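Local coordinates for protein putative tryptophan halogenase (Xanthomonas campestris pv. campestris, PDB 6Y1W) that is a flavin-dependent halogenase that probably uses reduced FAD to halogenate an aromatic substrate such as a tryptophan-like indole, at residues Phe426-Arg431 / Ile454-His460; Gly258-Thr262 / His492-Leu496; Glu77-Ala82 / Tyr499-Pro503. All coordinates share one frame; numbering follows the deposited sequence. Where two conformers were deposited one is given.

Contact 1 (Phe426-Arg431 / Ile454-His460)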
loop_
_atom_site.group_PDB
_atom_site.type_symbol
_atom_site.label_atom_id
_atom_site.label_comp_id
_atom_site.label_asym_id
_atom_site.label_seq_id
_atom_site.Cartn_x
_atom_site.Cartn_y
_atom_site.Cartn_z
ATOM N N PHE A 426 18.081 6.219 4.564
ATOM C CA PHE A 426 18.033 6.842 5.877
ATOM C C PHE A 426 19.382 7.497 6.212
ATOM O O PHE A 426 19.413 8.606 6.733
ATOM C CB PHE A 426 17.647 5.806 6.942
ATOM C CG PHE A 426 17.278 6.420 8.258
ATOM C CD1 PHE A 426 16.134 7.198 8.379
ATOM C CD2 PHE A 426 18.135 6.309 9.347
ATOM C CE1 PHE A 426 15.796 7.817 9.619
ATOM C CE2 PHE A 426 17.816 6.913 10.582
ATOM C CZ PHE A 426 16.630 7.666 10.707
ATOM N N ARG A 427 20.487 6.804 5.942
ATOM C CA ARG A 427 21.800 7.364 6.254
ATOM C C ARG A 427 22.055 8.662 5.486
ATOM O O ARG A 427 22.675 9.596 6.015
ATOM C CB ARG A 427 22.887 6.327 5.964
ATOM C CG ARG A 427 24.304 6.890 5.938
ATOM C CD ARG A 427 24.739 7.343 7.314
ATOM N NE ARG A 427 26.194 7.429 7.419
ATOM C CZ ARG A 427 26.852 8.228 8.255
ATOM N NH1 ARG A 427 26.204 9.029 9.090
ATOM N NH2 ARG A 427 28.180 8.216 8.261
ATOM N N GLN A 428 21.572 8.767 4.245
ATOM C CA GLN A 428 21.925 9.958 3.478
ATOM C C GLN A 428 21.009 11.132 3.797
ATOM O O GLN A 428 21.487 12.261 3.943
ATOM C CB GLN A 428 21.904 9.644 1.986
ATOM C CG GLN A 428 23.015 8.694 1.581
ATOM C CD GLN A 428 24.383 9.160 2.037
ATOM O OE1 GLN A 428 25.026 8.518 2.853
ATOM N NE2 GLN A 428 24.837 10.267 1.489
ATOM N N SER A 429 19.689 10.894 3.916
ATOM C CA SER A 429 18.707 11.960 3.962
ATOM C C SER A 429 17.662 11.820 5.058
ATOM O O SER A 429 16.729 12.619 5.092
ATOM C CB SER A 429 17.977 12.053 2.609
ATOM O OG SER A 429 17.463 10.782 2.240
ATOM N N GLY A 430 17.773 10.822 5.933
ATOM C CA GLY A 430 16.788 10.644 6.994
ATOM C C GLY A 430 15.435 10.152 6.536
ATOM O O GLY A 430 14.462 10.232 7.288
ATOM N N ARG A 431 15.354 9.616 5.332
ATOM C CA ARG A 431 14.079 9.254 4.722
ATOM C C ARG A 431 13.765 7.775 4.864
ATOM O O ARG A 431 14.664 6.923 4.866
ATOM C CB ARG A 431 14.070 9.659 3.245
ATOM C CG ARG A 431 14.220 11.186 3.141
ATOM C CD ARG A 431 13.839 11.722 1.749
ATOM N NE ARG A 431 14.913 12.540 1.181
ATOM C CZ ARG A 431 14.998 13.868 1.255
ATOM N NH1 ARG A 431 16.031 14.472 0.687
ATOM N NH2 ARG A 431 14.049 14.600 1.858
ATOM N N ILE A 454 22.327 4.334 12.986
ATOM C CA ILE A 454 22.418 4.960 11.670
ATOM C C ILE A 454 22.134 6.447 11.849
ATOM O O ILE A 454 21.066 6.834 12.329
ATOM C CB ILE A 454 21.435 4.318 10.682
ATOM C CG1 ILE A 454 21.573 2.788 10.683
ATOM C CG2 ILE A 454 21.650 4.898 9.280
ATOM C CD1 ILE A 454 22.972 2.247 10.335
ATOM N N VAL A 455 23.095 7.290 11.473
ATOM C CA VAL A 455 22.992 8.719 11.740
ATOM C C VAL A 455 22.758 9.448 10.421
ATOM O O VAL A 455 23.677 9.525 9.599
ATOM C CB VAL A 455 24.261 9.254 12.418
ATOM C CG1 VAL A 455 24.043 10.703 12.807
ATOM C CG2 VAL A 455 24.621 8.390 13.621
ATOM N N PRO A 456 21.584 10.033 10.201
ATOM C CA PRO A 456 21.335 10.747 8.940
ATOM C C PRO A 456 22.320 11.888 8.736
ATOM O O PRO A 456 22.605 12.661 9.658
ATOM C CB PRO A 456 19.912 11.266 9.102
ATOM C CG PRO A 456 19.273 10.191 10.015
ATOM C CD PRO A 456 20.350 9.861 10.991
ATOM N N ARG A 457 22.857 11.964 7.523
ATOM C CA ARG A 457 23.781 13.044 7.172
ATOM C C ARG A 457 23.064 14.346 6.852
ATOM O O ARG A 457 23.661 15.416 6.988
ATOM C CB ARG A 457 24.645 12.645 5.978
ATOM C CG ARG A 457 25.525 11.432 6.207
ATOM C CD ARG A 457 26.483 11.256 5.052
ATOM N NE ARG A 457 26.421 9.918 4.485
ATOM C CZ ARG A 457 27.293 8.956 4.770
ATOM N NH1 ARG A 457 28.292 9.196 5.612
ATOM N NH2 ARG A 457 27.164 7.759 4.210
ATOM N N HIS A 458 21.798 14.266 6.452
ATOM C CA HIS A 458 20.980 15.405 6.090
ATOM C C HIS A 458 19.567 15.130 6.549
ATOM O O HIS A 458 19.235 14.011 6.931
ATOM C CB HIS A 458 21.003 15.637 4.570
ATOM C CG HIS A 458 22.367 15.951 4.053
ATOM N ND1 HIS A 458 22.907 17.221 4.113
ATOM C CD2 HIS A 458 23.329 15.152 3.531
ATOM C CE1 HIS A 458 24.135 17.192 3.620
ATOM N NE2 HIS A 458 24.412 15.953 3.255
ATOM N N HIS A 459 18.774 16.183 6.610
ATOM C CA HIS A 459 17.341 16.073 6.845
ATOM C C HIS A 459 16.597 16.908 5.814
ATOM O O HIS A 459 17.195 17.681 5.053
ATOM C CB HIS A 459 16.977 16.534 8.257
ATOM C CG HIS A 459 17.331 17.963 8.520
ATOM N ND1 HIS A 459 18.438 18.334 9.253
ATOM C CD2 HIS A 459 16.716 19.112 8.156
ATOM C CE1 HIS A 459 18.498 19.651 9.314
ATOM N NE2 HIS A 459 17.476 20.147 8.648
ATOM N N HIS A 460 15.270 16.766 5.816
ATOM C CA HIS A 460 14.449 17.479 4.847
ATOM C C HIS A 460 14.605 18.983 5.060
ATOM O O HIS A 460 14.468 19.469 6.191
ATOM C CB HIS A 460 12.984 17.061 4.997
ATOM C CG HIS A 460 12.115 17.443 3.842
ATOM N ND1 HIS A 460 11.918 18.748 3.467
ATOM C CD2 HIS A 460 11.365 16.687 2.995
ATOM C CE1 HIS A 460 11.086 18.797 2.440
ATOM N NE2 HIS A 460 10.736 17.559 2.135
#

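Contact 2 (Gly258-Thr262 / His492-Leu496)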
loop_
_atom_site.group_PDB
_atom_site.type_symbol
_atom_site.label_atom_id
_atom_site.label_comp_id
_atom_site.label_asym_id
_atom_site.label_seq_id
_atom_site.Cartn_x
_atom_site.Cartn_y
_atom_site.Cartn_z
ATOM N N GLY A 258 7.718 -9.341 40.128
ATOM C CA GLY A 258 7.202 -7.992 40.229
ATOM C C GLY A 258 6.052 -7.840 39.261
ATOM O O GLY A 258 5.647 -8.790 38.582
ATOM N N ALA A 259 5.525 -6.627 39.211
ATOM C CA ALA A 259 4.418 -6.342 38.331
ATOM C C ALA A 259 4.844 -6.551 36.877
ATOM O O ALA A 259 6.004 -6.330 36.513
ATOM C CB ALA A 259 3.937 -4.907 38.547
ATOM N N PRO A 260 3.919 -6.983 36.027
ATOM C CA PRO A 260 4.283 -7.242 34.626
ATOM C C PRO A 260 4.568 -5.942 33.882
ATOM O O PRO A 260 3.749 -5.023 33.868
ATOM C CB PRO A 260 3.042 -7.948 34.062
ATOM C CG PRO A 260 1.894 -7.423 34.951
ATOM C CD PRO A 260 2.522 -7.327 36.326
ATOM N N VAL A 261 5.737 -5.889 33.223
ATOM C CA VAL A 261 6.035 -4.750 32.350
ATOM C C VAL A 261 5.154 -4.786 31.103
ATOM O O VAL A 261 4.406 -5.751 30.868
ATOM C CB VAL A 261 7.524 -4.718 31.965
ATOM C CG1 VAL A 261 8.440 -4.539 33.230
ATOM C CG2 VAL A 261 7.948 -5.974 31.136
ATOM N N THR A 262 5.186 -3.698 30.324
ATOM C CA THR A 262 4.361 -3.565 29.125
ATOM C C THR A 262 5.156 -3.788 27.841
ATOM O O THR A 262 4.634 -3.521 26.753
ATOM C CB THR A 262 3.702 -2.186 29.051
ATOM O OG1 THR A 262 4.695 -1.182 29.246
ATOM C CG2 THR A 262 2.555 -2.029 30.147
ATOM N N HIS A 492 -0.027 -1.075 34.706
ATOM C CA HIS A 492 -0.449 -2.250 33.930
ATOM C C HIS A 492 -1.214 -3.254 34.791
ATOM O O HIS A 492 -2.251 -3.790 34.382
ATOM C CB HIS A 492 0.809 -2.908 33.351
ATOM C CG HIS A 492 0.554 -3.958 32.304
ATOM N ND1 HIS A 492 1.555 -4.808 31.880
ATOM C CD2 HIS A 492 -0.538 -4.254 31.561
ATOM C CE1 HIS A 492 1.070 -5.619 30.952
ATOM N NE2 HIS A 492 -0.188 -5.289 30.719
ATOM N N ALA A 493 -0.670 -3.558 35.954
ATOM C CA ALA A 493 -1.261 -4.572 36.819
ATOM C C ALA A 493 -2.645 -4.159 37.282
ATOM O O ALA A 493 -3.540 -5.000 37.385
ATOM C CB ALA A 493 -0.369 -4.811 38.036
ATOM N N GLU A 494 -2.842 -2.864 37.565
ATOM C CA GLU A 494 -4.169 -2.417 37.972
ATOM C C GLU A 494 -5.163 -2.557 36.830
ATOM O O GLU A 494 -6.311 -2.981 37.033
ATOM C CB GLU A 494 -4.104 -0.970 38.461
ATOM C CG GLU A 494 -3.634 -0.886 39.893
ATOM C CD GLU A 494 -3.328 0.527 40.326
ATOM O OE1 GLU A 494 -2.432 0.691 41.191
ATOM O OE2 GLU A 494 -3.995 1.457 39.807
ATOM N N PHE A 495 -4.738 -2.236 35.608
ATOM C CA PHE A 495 -5.643 -2.384 34.488
ATOM C C PHE A 495 -5.987 -3.853 34.248
ATOM O O PHE A 495 -7.152 -4.191 34.035
ATOM C CB PHE A 495 -5.044 -1.738 33.228
ATOM C CG PHE A 495 -6.039 -1.641 32.130
ATOM C CD1 PHE A 495 -7.034 -0.655 32.166
ATOM C CD2 PHE A 495 -6.051 -2.566 31.104
ATOM C CE1 PHE A 495 -8.008 -0.597 31.161
ATOM C CE2 PHE A 495 -7.016 -2.517 30.112
ATOM C CZ PHE A 495 -8.005 -1.528 30.133
ATOM N N LEU A 496 -4.986 -4.744 34.298
ATOM C CA LEU A 496 -5.254 -6.167 34.102
ATOM C C LEU A 496 -6.256 -6.696 35.129
ATOM O O LEU A 496 -7.179 -7.437 34.792
ATOM C CB LEU A 496 -3.956 -6.960 34.194
ATOM C CG LEU A 496 -2.909 -6.646 33.102
ATOM C CD1 LEU A 496 -1.580 -7.264 33.504
ATOM C CD2 LEU A 496 -3.410 -7.289 31.775
#

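Contact 3 (Glu77-Ala82 / Tyr499-Pro503)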
loop_
_atom_site.group_PDB
_atom_site.type_symbol
_atom_site.label_atom_id
_atom_site.label_comp_id
_atom_site.label_asym_id
_atom_site.label_seq_id
_atom_site.Cartn_x
_atom_site.Cartn_y
_atom_site.Cartn_z
ATOM N N GLU A 77 -12.032 -9.464 23.450
ATOM C CA GLU A 77 -10.640 -9.307 23.880
ATOM C C GLU A 77 -10.440 -9.690 25.343
ATOM O O GLU A 77 -9.529 -10.465 25.667
ATOM C CB GLU A 77 -10.181 -7.877 23.645
ATOM C CG GLU A 77 -8.764 -7.666 24.130
ATOM C CD GLU A 77 -8.294 -6.246 23.910
ATOM O OE1 GLU A 77 -8.743 -5.360 24.664
ATOM O OE2 GLU A 77 -7.508 -6.031 22.940
ATOM N N ALA A 78 -11.302 -9.199 26.254
ATOM C CA ALA A 78 -11.086 -9.521 27.664
ATOM C C ALA A 78 -11.221 -11.028 27.931
ATOM O O ALA A 78 -10.463 -11.585 28.735
ATOM C CB ALA A 78 -12.039 -8.702 28.556
ATOM N N GLN A 79 -12.165 -11.708 27.263
ATOM C CA GLN A 79 -12.337 -13.146 27.458
ATOM C C GLN A 79 -11.127 -13.914 26.948
ATOM O O GLN A 79 -10.590 -14.797 27.636
ATOM C CB GLN A 79 -13.619 -13.580 26.743
ATOM C CG GLN A 79 -13.918 -15.039 26.654
ATOM C CD GLN A 79 -15.031 -15.270 25.619
ATOM O OE1 GLN A 79 -14.941 -16.156 24.776
ATOM N NE2 GLN A 79 -16.056 -14.422 25.657
ATOM N N PHE A 80 -10.656 -13.545 25.748
ATOM C CA PHE A 80 -9.453 -14.148 25.187
ATOM C C PHE A 80 -8.245 -13.943 26.111
ATOM O O PHE A 80 -7.477 -14.876 26.351
ATOM C CB PHE A 80 -9.215 -13.541 23.787
ATOM C CG PHE A 80 -7.758 -13.320 23.469
ATOM C CD1 PHE A 80 -6.905 -14.427 23.281
ATOM C CD2 PHE A 80 -7.243 -12.038 23.371
ATOM C CE1 PHE A 80 -5.553 -14.242 23.007
ATOM C CE2 PHE A 80 -5.882 -11.842 23.095
ATOM C CZ PHE A 80 -5.051 -12.927 22.940
ATOM N N MET A 81 -8.053 -12.715 26.635
ATOM C CA MET A 81 -6.869 -12.442 27.457
ATOM C C MET A 81 -6.914 -13.209 28.779
ATOM O O MET A 81 -5.906 -13.785 29.222
ATOM C CB MET A 81 -6.754 -10.940 27.709
ATOM C CG MET A 81 -6.344 -10.159 26.460
ATOM S SD MET A 81 -5.990 -8.429 26.818
ATOM C CE MET A 81 -4.400 -8.556 27.709
ATOM N N ALA A 82 -8.077 -13.225 29.430
ATOM C CA ALA A 82 -8.184 -13.968 30.679
ATOM C C ALA A 82 -7.952 -15.454 30.452
ATOM O O ALA A 82 -7.352 -16.122 31.296
ATOM C CB ALA A 82 -9.574 -13.768 31.286
ATOM N N TYR A 499 -9.680 -5.507 34.041
ATOM C CA TYR A 499 -10.172 -5.710 32.681
ATOM C C TYR A 499 -10.202 -7.174 32.271
ATOM O O TYR A 499 -11.156 -7.617 31.632
ATOM C CB TYR A 499 -9.293 -4.929 31.697
ATOM C CG TYR A 499 -9.716 -5.041 30.242
ATOM C CD1 TYR A 499 -10.850 -4.381 29.765
ATOM C CD2 TYR A 499 -8.952 -5.797 29.330
ATOM C CE1 TYR A 499 -11.229 -4.493 28.431
ATOM C CE2 TYR A 499 -9.305 -5.899 28.016
ATOM C CZ TYR A 499 -10.440 -5.254 27.550
ATOM O OH TYR A 499 -10.782 -5.347 26.229
ATOM N N CYS A 500 -9.183 -7.938 32.637
ATOM C CA CYS A 500 -9.087 -9.283 32.120
ATOM C C CYS A 500 -8.337 -10.192 33.074
ATOM O O CYS A 500 -7.440 -10.908 32.639
ATOM C CB CYS A 500 -8.412 -9.242 30.735
ATOM S SG CYS A 500 -6.753 -8.511 30.758
ATOM N N PRO A 501 -8.687 -10.226 34.366
ATOM C CA PRO A 501 -7.925 -11.057 35.312
ATOM C C PRO A 501 -8.017 -12.547 35.001
ATOM O O PRO A 501 -9.105 -13.112 34.789
ATOM C CB PRO A 501 -8.560 -10.713 36.674
ATOM C CG PRO A 501 -9.923 -10.258 36.342
ATOM C CD PRO A 501 -9.782 -9.494 35.043
ATOM N N ALA A 502 -6.832 -13.183 34.896
ATOM C CA ALA A 502 -6.677 -14.615 34.712
ATOM C C ALA A 502 -6.450 -15.265 36.070
ATOM O O ALA A 502 -5.782 -14.687 36.927
ATOM C CB ALA A 502 -5.478 -14.951 33.810
ATOM N N PRO A 503 -6.964 -16.471 36.265
ATOM C CA PRO A 503 -6.745 -17.155 37.550
ATOM C C PRO A 503 -5.286 -17.568 37.734
ATOM O O PRO A 503 -4.650 -18.104 36.824
ATOM C CB PRO A 503 -7.659 -18.384 37.451
ATOM C CG PRO A 503 -7.780 -18.647 35.985
ATOM C CD PRO A 503 -7.759 -17.274 35.321
HETATM O O HOH W 1 -13.392 -7.204 25.761
#

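Contact 1 (Phe426-Arg431 / Ile454-His460)
Pro456 lies over one face of the Phe426 ring. Its CG sits 3.9 Å from the ring centroid and 25° off the normal, a CH-pi contact displaced toward the CE2-CZ rim. Phe426 CG stands anti to its own backbone nitrogen (chi1 -167°), which brings the ring to where the proline can cover it, while Ile454 CG2 meets its edge 3.8 Å from Phe426 CD2. Arg427 CB packs against the same methyl.

The backbones run in the same direction. Arg457 N donates to Arg427 O at 2.8 Å, and Pro456 CA adds a C-H...O contact to that carbonyl, so two consecutive residues of the loop serve one helix oxygen. Further out, the Arg457 side chain lies alongside Gln428 and grips it side-on: Arg457 NE and NH2 both point at Gln428 OE1 in the guanidinium plane, NH2 also in the amide plane, NE tilted from it. Arg427 crosses above that guanidinium, the planes 42° apart, and sends NH1 in plane to Val455 O. Arg427 and Gln428 are each modelled in two conformers, so these very short polar approaches, and the 2.8 Å between Arg427 NH2 and Arg457 NH1, are doubtful as a single simultaneous state.

Met449 and Leu450 of helix 442-451 pack against Phe426 from beyond the pair. Asp373 of the second subunit binds Arg431 and Ser429, and Asp370 of that subunit takes Gln428 NE2. Gly430, with positive phi, turns the chain out of helix 417-429 while its N still bonds to Phe426 O. This is a glycine-terminated helix end with a loop segment docked along its last turn, here placed at the dimer interface of the halogenase.

Contact 2 (Gly258-Thr262 / His492-Leu496)
His492 reaches from the start of helix 492-499 to the backbone of Pro260 and Val261. These lie in the connection between strands 248-254 and 263-268 of the seven-stranded mixed sheet, so the contact pins a C-terminal helix onto a sheet loop. A chi1 of -168°, trans to the main-chain nitrogen, carries the imidazole out to the loop. There His492 ND1 donates to Pro260 O at 3.0 Å, coming from above the carbonyl plane rather than along a lone pair. A weak second bond runs from His492 ND1 to Val261 O at 3.2 Å, so one N-H is shared between neighbouring carbonyls. NE2, on the far side of the ring, pairs with Phe88 N, a pattern consistent with a neutral histidine protonated on ND1. Phe88 sits just before Lys89, the predicted active-site residue, so His492 also ties the helix to strand 87-89.

Ala493 contributes only its CB, which lies 4.3 Å from Ala259 CB and 4.2 Å from Pro260 CD. One turn after His492, Leu496 N bonds to His492 O, and its side chain folds back against the loop, with Leu496 CD1 3.8 Å from Pro260 CG. The imidazole of His492 is sandwiched between methyls: Leu496 CD1 stands 3.6 Å above one face, and Thr262, its OG1 bonded to Ala145 O, sets CG2 3.3 Å above the opposite face, both offset toward the rim.

Contact 3 (Glu77-Ala82 / Tyr499-Pro503)
Ala78 CB is the bump that enters the hollow formed by Tyr499, the last residue of helix 492-499, just before Cys500 leaves helical geometry. It stands over one face of the Tyr499 ring, 4.1 Å from the centroid and 18° off the normal, and rests 3.4 Å from Tyr499 O, so ring and carbonyl together cradle the methyl. The next hollow lies on the surface of helix 77-83, between Ala78 and Met81. Cys500 fills it, its CB 3.7 Å from Ala78 O and 3.8 Å from Met81 CB, while SG turns toward the methionine's SD and CE. A turn further along, the bumps become mutual: Ala82 CB faces Pro501 O, and Ala502 CB comes 3.3 Å from Ala82 O. Small residues on the helix let the chain run close beside it. Gln280 holds that chain from outside, bonding to Cys500 O and Ala502 N.

At the other end of the ring the fit becomes polar. Glu77 is extended, and its OE1 takes the hydrogen of Tyr499 OH at 2.6 Å on the anti lone pair, the carboxylate and ring planes being 80° apart. A water donates to the same Tyr499 OH and accepts from Ala78 N, bridging hydroxyl and helix start.

Beyond the segments Glu77 OE1 also meets His153 NE2, and OE2 meets Tyr161 and Tyr163. A carboxylate with so many donors is probably kept ionised, and it would polarise the phenol of Tyr499; the bond fixes where the hydroxyl end sits, while Ala78 CB on the face limits the ring's rotation.

Contacts 2 and 3 hold successive parts of one element: helix 492-499 is fastened at its start by His492 in contact 2, and its exit is laid on helix 77-83 in contact 3. They touch where Leu496 O meets Pro501 CD, their centres about 13 Å apart, and both lie near strand 87-89. Contact 1 is remote, its centre about 37 Å from that of contact 2, and is the one of the three that meets the second subunit. All are partly buried. Contact 1 combines arginine side chains with a single clear backbone hydrogen bond and proline-aromatic packing; contact 2 relies on a histidine between methyls, contact 3 on small side chains and one tyrosine-carboxylate bond.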